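Local coordinates for protein acid phosphatase (Mycobacterium tuberculosis, PDB 2A6P) that hydrolyses a broad range of phosphate monoesters, including fructose 1,6-bisphosphate in gluconeogenesis, while showing negligible phosphoglycerate mutase activity, at residues H18-A22 against W23-G27; E140-S144 against R145-F149; V164-P167 against L168-S172. All coordinates share one frame; numbering follows the deposited sequence.

Contact 1 (H18-A22 against W23-G27); sequences HGETA and WSTLG. With SO4 (sulfate ion), chain C.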
loop_
_atom_site.group_PDB
_atom_site.type_symbol
_atom_site.label_atom_id
_atom_site.label_comp_id
_atom_site.label_asym_id
_atom_site.label_seq_id
_atom_site.Cartn_x
_atom_site.Cartn_y
_atom_site.Cartn_z
ATOM N N HIS A 18 9.024 7.637 11.681
ATOM C CA HIS A 18 9.051 8.698 12.677
ATOM C C HIS A 18 8.417 9.986 12.122
ATOM O O HIS A 18 8.218 10.136 10.911
ATOM C CB HIS A 18 10.492 8.972 13.102
ATOM C CG HIS A 18 11.368 9.451 11.991
ATOM N ND1 HIS A 18 11.254 10.711 11.443
ATOM C CD2 HIS A 18 12.375 8.840 11.325
ATOM C CE1 HIS A 18 12.155 10.854 10.486
ATOM N NE2 HIS A 18 12.849 9.733 10.395
ATOM N N GLY A 19 8.116 10.916 13.019
ATOM C CA GLY A 19 7.509 12.168 12.621
ATOM C C GLY A 19 8.454 13.072 11.859
ATOM O O GLY A 19 9.637 12.752 11.647
ATOM N N GLU A 20 7.905 14.214 11.455
ATOM C CA GLU A 20 8.606 15.247 10.699
ATOM C C GLU A 20 9.769 15.927 11.444
ATOM O O GLU A 20 9.734 16.087 12.667
ATOM C CB GLU A 20 7.576 16.302 10.271
ATOM C CG GLU A 20 8.154 17.608 9.765
ATOM C CD GLU A 20 7.088 18.694 9.615
ATOM O OE1 GLU A 20 6.220 18.574 8.711
ATOM O OE2 GLU A 20 7.114 19.661 10.414
ATOM N N THR A 21 10.793 16.315 10.688
ATOM C CA THR A 21 11.956 17.014 11.229
ATOM C C THR A 21 12.236 18.187 10.280
ATOM O O THR A 21 11.628 18.283 9.208
ATOM C CB THR A 21 13.218 16.112 11.280
ATOM O OG1 THR A 21 13.610 15.752 9.946
ATOM C CG2 THR A 21 12.945 14.840 12.098
ATOM N N ALA A 22 13.146 19.074 10.669
ATOM C CA ALA A 22 13.504 20.217 9.829
ATOM C C ALA A 22 14.111 19.765 8.499
ATOM O O ALA A 22 14.012 20.478 7.499
ATOM C CB ALA A 22 14.496 21.123 10.570
ATOM N N TRP A 23 14.738 18.585 8.491
ATOM C CA TRP A 23 15.364 18.047 7.283
ATOM C C TRP A 23 14.375 17.336 6.350
ATOM O O TRP A 23 14.449 17.484 5.126
ATOM C CB TRP A 23 16.497 17.086 7.660
ATOM C CG TRP A 23 17.784 17.755 8.072
ATOM C CD1 TRP A 23 17.919 18.941 8.742
ATOM C CD2 TRP A 23 19.118 17.255 7.869
ATOM N NE1 TRP A 23 19.254 19.208 8.968
ATOM C CE2 TRP A 23 20.010 18.190 8.444
ATOM C CE3 TRP A 23 19.645 16.107 7.258
ATOM C CZ2 TRP A 23 21.402 18.011 8.425
ATOM C CZ3 TRP A 23 21.029 15.931 7.240
ATOM C CH2 TRP A 23 21.889 16.879 7.821
ATOM N N SER A 24 13.450 16.569 6.917
ATOM C CA SER A 24 12.482 15.847 6.092
ATOM C C SER A 24 11.595 16.788 5.292
ATOM O O SER A 24 11.281 16.516 4.133
ATOM C CB SER A 24 11.604 14.928 6.946
ATOM O OG SER A 24 10.757 15.668 7.798
ATOM N N THR A 25 11.195 17.895 5.912
ATOM C CA THR A 25 10.337 18.870 5.253
ATOM C C THR A 25 11.020 19.474 4.036
ATOM O O THR A 25 10.350 19.920 3.104
ATOM C CB THR A 25 9.968 20.009 6.199
ATOM O OG1 THR A 25 11.153 20.728 6.554
ATOM C CG2 THR A 25 9.333 19.461 7.456
ATOM N N LEU A 26 12.350 19.486 4.053
ATOM C CA LEU A 26 13.135 20.037 2.955
ATOM C C LEU A 26 13.524 18.978 1.937
ATOM O O LEU A 26 14.161 19.283 0.926
ATOM C CB LEU A 26 14.404 20.715 3.495
ATOM C CG LEU A 26 14.167 21.978 4.332
ATOM C CD1 LEU A 26 15.484 22.499 4.840
ATOM C CD2 LEU A 26 13.473 23.041 3.492
ATOM N N GLY A 27 13.149 17.734 2.210
ATOM C CA GLY A 27 13.468 16.648 1.301
ATOM C C GLY A 27 14.918 16.218 1.393
ATOM O O GLY A 27 15.429 15.579 0.468
HETATM S S SO4 C . 14.101 12.205 7.619
HETATM O O1 SO4 C . 12.635 12.258 7.316
HETATM O O2 SO4 C . 14.370 13.259 8.728
HETATM O O3 SO4 C . 14.406 10.951 8.190
HETATM O O4 SO4 C . 14.729 12.733 6.438
#
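Thr21 and Ser24 grip each other through two reciprocal bonds between side chain and backbone. The backbone N of Thr21 gives its hydrogen to Ser24 OG at 3.0 Å, almost straight at 178°, while the N-H of Ser24 reaches back to Thr21 OG1 over 3.1 Å. Such an exchange is a capping box, heading the short helical turn of residues 23-25. Thr21 OG1 stands between its own N and carbonyl carbon (chi1 64°), which holds it over the start of the turn, where Trp23 N adds a weak bond. The same hydroxyl gives its hydrogen to O2 of a bound sulfate, 2.9 Å from OG1, and is used as both acceptor and donor. One residue on, Thr25 OG1 donates to Ala22 O at 3.0 Å from well above the carbonyl plane, and Thr25 N bonds weakly to Thr21 O.

His18 meets the sulfate at the edge of its ring, with a weak bond from NE2 to O3. Its other nitrogen, ND1, donates to Gly19 O at 2.6 Å, in the carbonyl plane and on a lone pair, which fixes the ring's rotation and directs NE2 toward the anion. Arg17 and Thr30 also bond this ion, probably from the crystallisation liquor. It sits where a substrate phosphate is expected, consistent with the phosphate pocket of the histidine phosphatase superfamily, with inferred phosphohistidine His18 in the Arg-His-Gly signature at the end of strand 13-17.

Contact 2 (E140-S144 against R145-F149); sequences EHMSS and RDVLF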
loop_
_atom_site.group_PDB
_atom_site.type_symbol
_atom_site.label_atom_id
_atom_site.label_comp_id
_atom_site.label_asym_id
_atom_site.label_seq_id
_atom_site.Cartn_x
_atom_site.Cartn_y
_atom_site.Cartn_z
ATOM N N GLU A 140 9.904 -14.558 13.329
ATOM C CA GLU A 140 10.159 -15.362 14.511
ATOM C C GLU A 140 9.246 -15.007 15.663
ATOM O O GLU A 140 8.859 -15.883 16.439
ATOM C CB GLU A 140 11.604 -15.226 14.968
ATOM C CG GLU A 140 11.924 -16.165 16.119
ATOM C CD GLU A 140 13.383 -16.139 16.510
ATOM O OE1 GLU A 140 13.874 -15.048 16.880
ATOM O OE2 GLU A 140 14.033 -17.210 16.446
ATOM N N HIS A 141 8.898 -13.731 15.792
ATOM C CA HIS A 141 8.011 -13.330 16.872
ATOM C C HIS A 141 6.549 -13.431 16.484
ATOM O O HIS A 141 5.693 -13.627 17.338
ATOM C CB HIS A 141 8.314 -11.904 17.328
ATOM C CG HIS A 141 9.598 -11.773 18.088
ATOM N ND1 HIS A 141 10.772 -11.356 17.499
ATOM C CD2 HIS A 141 9.900 -12.034 19.382
ATOM C CE1 HIS A 141 11.742 -11.365 18.396
ATOM N NE2 HIS A 141 11.238 -11.774 19.547
ATOM N N MET A 142 6.270 -13.297 15.193
ATOM C CA MET A 142 4.903 -13.358 14.678
ATOM C C MET A 142 4.314 -14.747 14.883
ATOM O O MET A 142 3.136 -14.989 14.612
ATOM C CB MET A 142 4.890 -12.999 13.189
ATOM C CG MET A 142 5.208 -11.535 12.894
ATOM S SD MET A 142 5.377 -11.197 11.125
ATOM C CE MET A 142 3.659 -11.576 10.542
ATOM N N SER A 143 5.145 -15.664 15.356
ATOM C CA SER A 143 4.689 -17.018 15.612
ATOM C C SER A 143 3.735 -17.015 16.805
ATOM O O SER A 143 2.936 -17.930 16.980
ATOM C CB SER A 143 5.882 -17.919 15.919
ATOM O OG SER A 143 5.464 -19.261 16.043
ATOM N N SER A 144 3.811 -15.965 17.612
ATOM C CA SER A 144 2.972 -15.863 18.795
ATOM C C SER A 144 2.409 -14.470 19.064
ATOM O O SER A 144 1.496 -14.320 19.876
ATOM C CB SER A 144 3.768 -16.326 20.020
ATOM O OG SER A 144 4.890 -15.487 20.240
ATOM N N ARG A 145 2.940 -13.453 18.391
ATOM C CA ARG A 145 2.473 -12.082 18.607
ATOM C C ARG A 145 2.681 -11.180 17.380
ATOM O O ARG A 145 3.336 -11.578 16.405
ATOM C CB ARG A 145 3.213 -11.479 19.815
ATOM C CG ARG A 145 4.733 -11.317 19.598
ATOM C CD ARG A 145 5.539 -11.244 20.905
ATOM N NE ARG A 145 5.175 -10.101 21.742
ATOM C CZ ARG A 145 5.839 -9.724 22.832
ATOM N NH1 ARG A 145 6.915 -10.399 23.221
ATOM N NH2 ARG A 145 5.430 -8.673 23.539
ATOM N N ASP A 146 2.112 -9.974 17.440
ATOM C CA ASP A 146 2.259 -8.991 16.368
ATOM C C ASP A 146 3.592 -8.266 16.559
ATOM O O ASP A 146 4.087 -8.153 17.686
ATOM C CB ASP A 146 1.117 -7.966 16.393
ATOM C CG ASP A 146 -0.195 -8.532 15.855
ATOM O OD1 ASP A 146 -0.157 -9.396 14.950
ATOM O OD2 ASP A 146 -1.270 -8.099 16.325
ATOM N N VAL A 147 4.166 -7.776 15.459
ATOM C CA VAL A 147 5.453 -7.061 15.487
ATOM C C VAL A 147 5.346 -5.617 14.973
ATOM O O VAL A 147 4.692 -5.359 13.963
ATOM C CB VAL A 147 6.522 -7.811 14.630
ATOM C CG1 VAL A 147 7.808 -6.997 14.555
ATOM C CG2 VAL A 147 6.798 -9.187 15.233
ATOM N N LEU A 148 5.992 -4.682 15.672
ATOM C CA LEU A 148 5.978 -3.276 15.271
ATOM C C LEU A 148 7.383 -2.676 15.147
ATOM O O LEU A 148 8.144 -2.637 16.117
ATOM C CB LEU A 148 5.155 -2.439 16.263
ATOM C CG LEU A 148 5.208 -0.910 16.082
ATOM C CD1 LEU A 148 4.720 -0.525 14.707
ATOM C CD2 LEU A 148 4.360 -0.234 17.137
ATOM N N PHE A 149 7.719 -2.218 13.946
ATOM C CA PHE A 149 9.013 -1.596 13.705
ATOM C C PHE A 149 8.816 -0.094 13.678
ATOM O O PHE A 149 7.963 0.401 12.931
ATOM C CB PHE A 149 9.592 -1.984 12.332
ATOM C CG PHE A 149 10.111 -3.400 12.225
ATOM C CD1 PHE A 149 10.284 -4.204 13.350
ATOM C CD2 PHE A 149 10.484 -3.906 10.979
ATOM C CE1 PHE A 149 10.826 -5.502 13.233
ATOM C CE2 PHE A 149 11.024 -5.191 10.850
ATOM C CZ PHE A 149 11.196 -5.993 11.981
#
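His141 O takes two backbone hydrogens where the chain turns out of its helix: Ser144 N at 3.0 Å and Arg145 N, also at 3.0 Å from His141 O. The Arg145 bond lies in the carbonyl plane with an N-H...O angle of 147°. Beyond it the backbone straightens, and by Val147 it is a strand. Alongside, the CA of Met142 points its hydrogen almost directly at Arg145 O, 2.9 Å away with 171° at the hydrogen, a CA-H...O contact between the turn and the outgoing chain.

Inside this bend the side chains of His141, Met142 and Val147 close together. Val147 CG2 does the touching, 3.7 Å from Met142 CG and 3.8 Å from His141 CB; with CG1 anti to the backbone N (chi1 175°), CG2 is left to face the turn. The Met142 and Val147 side chains cross at about a right angle. Arg145 passes its CG 3.4 Å from His141 O, and its chain then bends at chi3 and leads away, with NE bonded to Asp59 O.

The bend joins helix 124-141 to strand 147-151, which runs in the sheet between parallel strands 61-64 and 13-17. Ile61 on one neighbouring strand touches His141, Arg145 and Val147, and Leu13 on the other packs against Met142 and Val147. Farther along the strand, Phe149 returns to the helix at Ala134 and Ala138.

Contact 3 (V164-P167 against L168-S172); sequences VQLP and LAEGS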
loop_
_atom_site.group_PDB
_atom_site.type_symbol
_atom_site.label_atom_id
_atom_site.label_comp_id
_atom_site.label_asym_id
_atom_site.label_seq_id
_atom_site.Cartn_x
_atom_site.Cartn_y
_atom_site.Cartn_z
ATOM N N VAL A 164 7.241 -8.624 0.636
ATOM C CA VAL A 164 6.511 -9.073 -0.539
ATOM C C VAL A 164 7.395 -9.760 -1.582
ATOM O O VAL A 164 6.976 -9.982 -2.711
ATOM C CB VAL A 164 5.737 -7.901 -1.193
ATOM C CG1 VAL A 164 4.669 -7.407 -0.235
ATOM C CG2 VAL A 164 6.679 -6.777 -1.560
ATOM N N GLN A 165 8.620 -10.082 -1.179
ATOM C CA GLN A 165 9.595 -10.799 -2.006
ATOM C C GLN A 165 9.906 -10.235 -3.385
ATOM O O GLN A 165 9.955 -10.963 -4.373
ATOM C CB GLN A 165 9.156 -12.262 -2.101
ATOM C CG GLN A 165 8.761 -12.803 -0.732
ATOM C CD GLN A 165 8.310 -14.244 -0.741
ATOM O OE1 GLN A 165 9.122 -15.156 -0.651
ATOM N NE2 GLN A 165 7.005 -14.458 -0.845
ATOM N N LEU A 166 10.134 -8.931 -3.439
ATOM C CA LEU A 166 10.474 -8.258 -4.684
ATOM C C LEU A 166 11.925 -7.764 -4.576
ATOM O O LEU A 166 12.470 -7.680 -3.472
ATOM C CB LEU A 166 9.543 -7.056 -4.906
ATOM C CG LEU A 166 8.064 -7.309 -5.216
ATOM C CD1 LEU A 166 7.282 -6.014 -5.069
ATOM C CD2 LEU A 166 7.920 -7.867 -6.630
ATOM N N PRO A 167 12.573 -7.461 -5.720
ATOM C CA PRO A 167 13.959 -6.967 -5.684
ATOM C C PRO A 167 13.889 -5.616 -4.979
ATOM O O PRO A 167 12.893 -4.897 -5.105
ATOM C CB PRO A 167 14.327 -6.823 -7.160
ATOM C CG PRO A 167 13.429 -7.811 -7.846
ATOM C CD PRO A 167 12.117 -7.651 -7.107
ATOM N N LEU A 168 14.933 -5.265 -4.242
ATOM C CA LEU A 168 14.937 -4.014 -3.494
ATOM C C LEU A 168 14.726 -2.811 -4.395
ATOM O O LEU A 168 14.283 -1.752 -3.947
ATOM C CB LEU A 168 16.251 -3.865 -2.725
ATOM C CG LEU A 168 16.147 -3.415 -1.266
ATOM C CD1 LEU A 168 17.368 -2.566 -0.931
ATOM C CD2 LEU A 168 14.882 -2.625 -1.049
ATOM N N ALA A 169 15.056 -2.970 -5.669
ATOM C CA ALA A 169 14.882 -1.886 -6.633
ATOM C C ALA A 169 13.456 -1.353 -6.624
ATOM O O ALA A 169 13.228 -0.196 -6.961
ATOM C CB ALA A 169 15.234 -2.374 -8.035
ATOM N N GLU A 170 12.506 -2.206 -6.239
ATOM C CA GLU A 170 11.087 -1.848 -6.215
ATOM C C GLU A 170 10.670 -0.956 -5.036
ATOM O O GLU A 170 9.505 -0.556 -4.946
ATOM C CB GLU A 170 10.211 -3.117 -6.218
ATOM C CG GLU A 170 10.421 -4.088 -7.377
ATOM C CD GLU A 170 10.286 -3.440 -8.749
ATOM O OE1 GLU A 170 9.634 -2.385 -8.872
ATOM O OE2 GLU A 170 10.819 -4.004 -9.723
ATOM N N GLY A 171 11.605 -0.650 -4.133
ATOM C CA GLY A 171 11.271 0.206 -3.007
ATOM C C GLY A 171 10.778 1.581 -3.453
ATOM O O GLY A 171 10.144 2.317 -2.689
ATOM N N SER A 172 11.072 1.927 -4.703
ATOM C CA SER A 172 10.681 3.205 -5.291
ATOM C C SER A 172 9.179 3.268 -5.556
ATOM O O SER A 172 8.615 4.345 -5.708
ATOM C CB SER A 172 11.426 3.411 -6.617
ATOM O OG SER A 172 11.074 2.403 -7.570
#
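Leu168 follows directly on Pro167 and starts the short 3-10 segment whose first turn is closed by the proline's carbonyl. The Leu168 CB lies 3.7 Å from Pro167 C, but the bond from its CA to CB points away from the preceding residues. The rest of this buried side chain packs on Val124, Val127 and Asn128 of helix 124-141, on Ala158 of helix 153-163 and on Trp114. Ala169 comes next; its carbonyl receives a weak bond from Ser172 OG.

Glu170 carries most of the meeting. Its N donates to Pro167 O at 2.9 Å with an N-H...O angle of 165°, the hydrogen coming in from above the carbonyl plane. The side chain folds back beside the proline: CB is 3.4 Å and CG 3.5 Å from Pro167 O, and CG also lies 4.0 Å from Pro167 CD. The two side chains lie side by side and point the same way. The chain bends at chi2 (-54°) beyond CG, so CB and CG, not the carboxylate, lie against the proline. CG rests against both Leu166 CB, at 4.0 Å, and Pro167 CD, which lie on the same side of it; OE1 of Glu170 has a long, weak ion pair with Arg173.

Gly171 repeats the short turn, its N bonded to Leu168 O at 2.9 Å, and its carbonyl is held by Arg157. Ser172, from which the 3-10 segment runs on, touches Trp114 and also Val190 of the second subunit. Leu166 and Glu170 each pack on the other's counterpart in that subunit, placing this turn at the homodimer interface. The i to i+3 bonds from Glu170 and Gly171 are those of a 3-10 helix, entered soon after the Schellman motif that ends helix 153-163, with Gln165 as its C-prime residue.

The three contacts follow one another along the chain, all within the single histidine phosphatase region. Contact 1 lies in the loop leaving strand 13-17, and contact 2 leads into strand 147-151, the parallel neighbour of that strand; their centres are about 29 Å apart. Contact 3 follows helix 153-163, with its centre about 22 Å from that of contact 2 and about 24 Å from that of contact 1. Helix 124-141 relates the last two: it runs into contact 2 and also receives Leu168 of contact 3. The phosphate pocket and the helix-to-strand turn thus lie at opposite ends of the parallel strands; of the three, only contact 3 is touched by the second subunit.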